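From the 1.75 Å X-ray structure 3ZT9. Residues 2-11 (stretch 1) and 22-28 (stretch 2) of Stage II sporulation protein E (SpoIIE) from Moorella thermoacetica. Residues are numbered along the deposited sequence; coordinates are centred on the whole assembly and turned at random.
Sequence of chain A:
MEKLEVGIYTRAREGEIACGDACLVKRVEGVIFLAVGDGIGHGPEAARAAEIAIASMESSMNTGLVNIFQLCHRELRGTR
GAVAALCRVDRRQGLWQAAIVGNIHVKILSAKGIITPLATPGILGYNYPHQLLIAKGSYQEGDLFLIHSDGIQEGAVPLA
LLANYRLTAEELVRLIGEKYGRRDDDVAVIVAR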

# COMPACT_ATOMS: atom_id res chain seq x y z
N GLU A 2 12.59 -16.02 -10.31
CA GLU A 2 11.37 -15.89 -11.12
C GLU A 2 10.63 -14.59 -10.79
O GLU A 2 10.79 -14.04 -9.71
CB GLU A 2 10.45 -17.11 -10.93
CG GLU A 2 9.73 -17.18 -9.58
CD GLU A 2 10.08 -18.43 -8.74
OE1 GLU A 2 11.25 -18.90 -8.81
OE2 GLU A 2 9.18 -18.93 -8.02
N LYS A 3 9.84 -14.10 -11.73
CA LYS A 3 9.24 -12.77 -11.61
C LYS A 3 8.29 -12.67 -10.40
O LYS A 3 7.63 -13.65 -10.03
CB LYS A 3 8.46 -12.46 -12.89
CG LYS A 3 7.74 -11.12 -12.88
CD LYS A 3 6.57 -11.11 -13.86
CE LYS A 3 5.26 -11.55 -13.20
NZ LYS A 3 4.06 -11.24 -14.01
N LEU A 4 8.23 -11.49 -9.78
CA LEU A 4 7.20 -11.25 -8.75
C LEU A 4 5.90 -10.87 -9.45
O LEU A 4 5.86 -9.92 -10.22
CB LEU A 4 7.65 -10.15 -7.76
CG LEU A 4 6.81 -9.98 -6.50
CD1 LEU A 4 7.01 -11.16 -5.51
CD2 LEU A 4 7.12 -8.66 -5.78
N GLU A 5 4.83 -11.64 -9.23
CA GLU A 5 3.54 -11.37 -9.81
C GLU A 5 2.86 -10.30 -8.96
O GLU A 5 2.84 -10.41 -7.73
CB GLU A 5 2.68 -12.64 -9.78
CG GLU A 5 1.35 -12.48 -10.48
CD GLU A 5 0.45 -13.73 -10.44
OE1 GLU A 5 0.54 -14.62 -9.53
OE2 GLU A 5 -0.39 -13.79 -11.35
N VAL A 6 2.28 -9.28 -9.59
CA VAL A 6 1.62 -8.24 -8.78
C VAL A 6 0.27 -7.89 -9.38
O VAL A 6 0.16 -7.67 -10.59
CB VAL A 6 2.43 -6.92 -8.72
CG1 VAL A 6 1.75 -5.92 -7.77
CG2 VAL A 6 3.87 -7.18 -8.30
N GLY A 7 -0.75 -7.84 -8.53
CA GLY A 7 -2.08 -7.44 -8.93
C GLY A 7 -2.48 -6.16 -8.21
O GLY A 7 -2.20 -5.98 -7.01
N ILE A 8 -3.15 -5.26 -8.95
CA ILE A 8 -3.68 -4.02 -8.38
C ILE A 8 -5.17 -3.93 -8.67
O ILE A 8 -5.60 -4.17 -9.79
CB ILE A 8 -3.01 -2.80 -9.02
CG1 ILE A 8 -1.53 -2.76 -8.65
CG2 ILE A 8 -3.71 -1.52 -8.58
CD1 ILE A 8 -0.78 -1.56 -9.29
N TYR A 9 -5.96 -3.47 -7.69
CA TYR A 9 -7.37 -3.16 -7.92
C TYR A 9 -7.73 -1.90 -7.18
O TYR A 9 -7.34 -1.72 -6.03
CB TYR A 9 -8.25 -4.28 -7.38
CG TYR A 9 -9.74 -3.99 -7.43
CD1 TYR A 9 -10.48 -4.27 -8.59
CD2 TYR A 9 -10.43 -3.51 -6.31
CE1 TYR A 9 -11.86 -4.03 -8.64
CE2 TYR A 9 -11.83 -3.28 -6.36
CZ TYR A 9 -12.52 -3.56 -7.52
OH TYR A 9 -13.89 -3.34 -7.57
N THR A 10 -8.48 -1.02 -7.83
CA THR A 10 -9.04 0.14 -7.09
C THR A 10 -10.50 0.33 -7.55
O THR A 10 -10.87 -0.10 -8.67
CB THR A 10 -8.28 1.50 -7.37
OG1 THR A 10 -8.42 1.88 -8.74
CG2 THR A 10 -6.79 1.40 -7.01
N ARG A 11 -11.30 0.93 -6.69
CA ARG A 11 -12.70 1.20 -7.00
C ARG A 11 -13.11 2.44 -6.23
O ARG A 11 -12.93 2.52 -5.01
CB ARG A 11 -13.61 0.02 -6.60
CG ARG A 11 -15.04 0.21 -7.09
CD ARG A 11 -15.97 -0.92 -6.65
NE ARG A 11 -16.07 -0.98 -5.19
CZ ARG A 11 -16.43 -2.06 -4.50
NH1 ARG A 11 -16.75 -3.18 -5.13
NH2 ARG A 11 -16.48 -2.01 -3.18
N ALA A 22 -4.92 5.55 -4.15
CA ALA A 22 -3.99 5.34 -5.24
C ALA A 22 -3.02 4.19 -4.94
O ALA A 22 -2.68 3.97 -3.79
CB ALA A 22 -3.19 6.61 -5.52
N CYS A 23 -2.57 3.51 -5.99
CA CYS A 23 -1.59 2.41 -5.90
C CYS A 23 -0.34 2.70 -6.75
O CYS A 23 -0.41 3.34 -7.80
CB CYS A 23 -2.24 1.10 -6.43
SG CYS A 23 -3.57 0.55 -5.36
N LEU A 24 0.81 2.20 -6.28
CA LEU A 24 2.06 2.26 -7.04
C LEU A 24 2.74 0.89 -6.95
O LEU A 24 2.81 0.30 -5.88
CB LEU A 24 3.02 3.27 -6.41
CG LEU A 24 4.42 3.33 -7.02
CD1 LEU A 24 4.38 3.92 -8.41
CD2 LEU A 24 5.33 4.15 -6.13
N VAL A 25 3.17 0.38 -8.09
CA VAL A 25 4.08 -0.76 -8.15
C VAL A 25 5.21 -0.31 -9.05
O VAL A 25 4.99 0.04 -10.20
CB VAL A 25 3.42 -2.03 -8.76
CG1 VAL A 25 4.45 -3.12 -8.90
CG2 VAL A 25 2.25 -2.45 -7.83
N LYS A 26 6.43 -0.33 -8.53
CA LYS A 26 7.56 0.13 -9.32
C LYS A 26 8.75 -0.79 -9.12
O LYS A 26 9.09 -1.12 -7.99
CB LYS A 26 7.88 1.59 -8.96
CG LYS A 26 8.95 2.26 -9.85
CD LYS A 26 8.69 2.02 -11.34
CE LYS A 26 9.66 2.77 -12.31
NZ LYS A 26 11.11 2.37 -12.32
N ARG A 27 9.34 -1.24 -10.22
CA ARG A 27 10.39 -2.24 -10.20
C ARG A 27 11.65 -1.54 -10.60
O ARG A 27 11.70 -0.84 -11.62
CB ARG A 27 10.08 -3.40 -11.16
CG ARG A 27 8.62 -3.85 -11.14
CD ARG A 27 8.39 -5.10 -11.97
NE ARG A 27 6.99 -5.54 -11.98
CZ ARG A 27 6.54 -6.66 -11.43
NH1 ARG A 27 7.37 -7.48 -10.80
NH2 ARG A 27 5.26 -6.96 -11.50
N VAL A 28 12.68 -1.73 -9.79
CA VAL A 28 13.92 -1.00 -9.93
C VAL A 28 15.08 -1.89 -9.51
O VAL A 28 15.35 -2.05 -8.32
CB VAL A 28 13.88 0.27 -9.06
CG1 VAL A 28 15.25 0.62 -8.56
CG2 VAL A 28 13.26 1.41 -9.83
O HOH W 1 10.16 -9.08 -10.29

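The two stretches run nearly antiparallel, with 167° between the directions of strands 6-11 and 22-28, but their axes approach no closer than 7.9 Å. That spacing is too wide for backbone pairing, and no main-chain to main-chain hydrogen bond links them; side chains fill the gap instead. Together they bury 361 Å², counting both sides.

The polar link is at one end. Arg27, in an m rotamer at chi1 with chi2 and chi3 both t, extends its guanidinium to the carbonyl of Leu4. NH1 of Arg27 donates to O of Leu4 at 2.9 Å with an N-H...O angle of 156°, and NH2 of Arg27 reaches the same Leu4 O at 3.3 Å and 137°, a longer and more bent bond. The oxygen lies at the guanidinium edge, near its plane, where the N-H bonds point. One acceptor thus serves two donors. Water 1 completes the arrangement by accepting from N of Leu4 at 3.1 Å and, weakly, from NH1 of Arg27 at 3.3 Å, so both the amide and the carbonyl of Leu4 are satisfied. The long arginine suits this place because it spans a register in which the CA atoms of Leu4 and Arg27 are 9.7 Å apart, while CG2 of Val6 packs 3.5 Å from NH2 of Arg27.

Beyond this the contact is apolar. Val6, Ile8 and Thr10 point toward stretch 2; between them, Gly7 has no side chain and Tyr9 points away. Cys23, Val25 and Arg27 answer from the other strand. CG2 of Val25 meets both CG1 of Val6 and CD1 of Ile8 at 3.5 Å, and CG2 of Ile8 lies 3.7 Å from CB of Cys23. Branched Val25 and Ile8 suit these places by meeting through carbon alone. Thr10 turns its methyl inward, with CG2 3.7 Å from SG of Cys23. The CA-to-CB bond of Glu5 points away, and both carboxylate oxygens are hydrogen-bonded elsewhere in the structure.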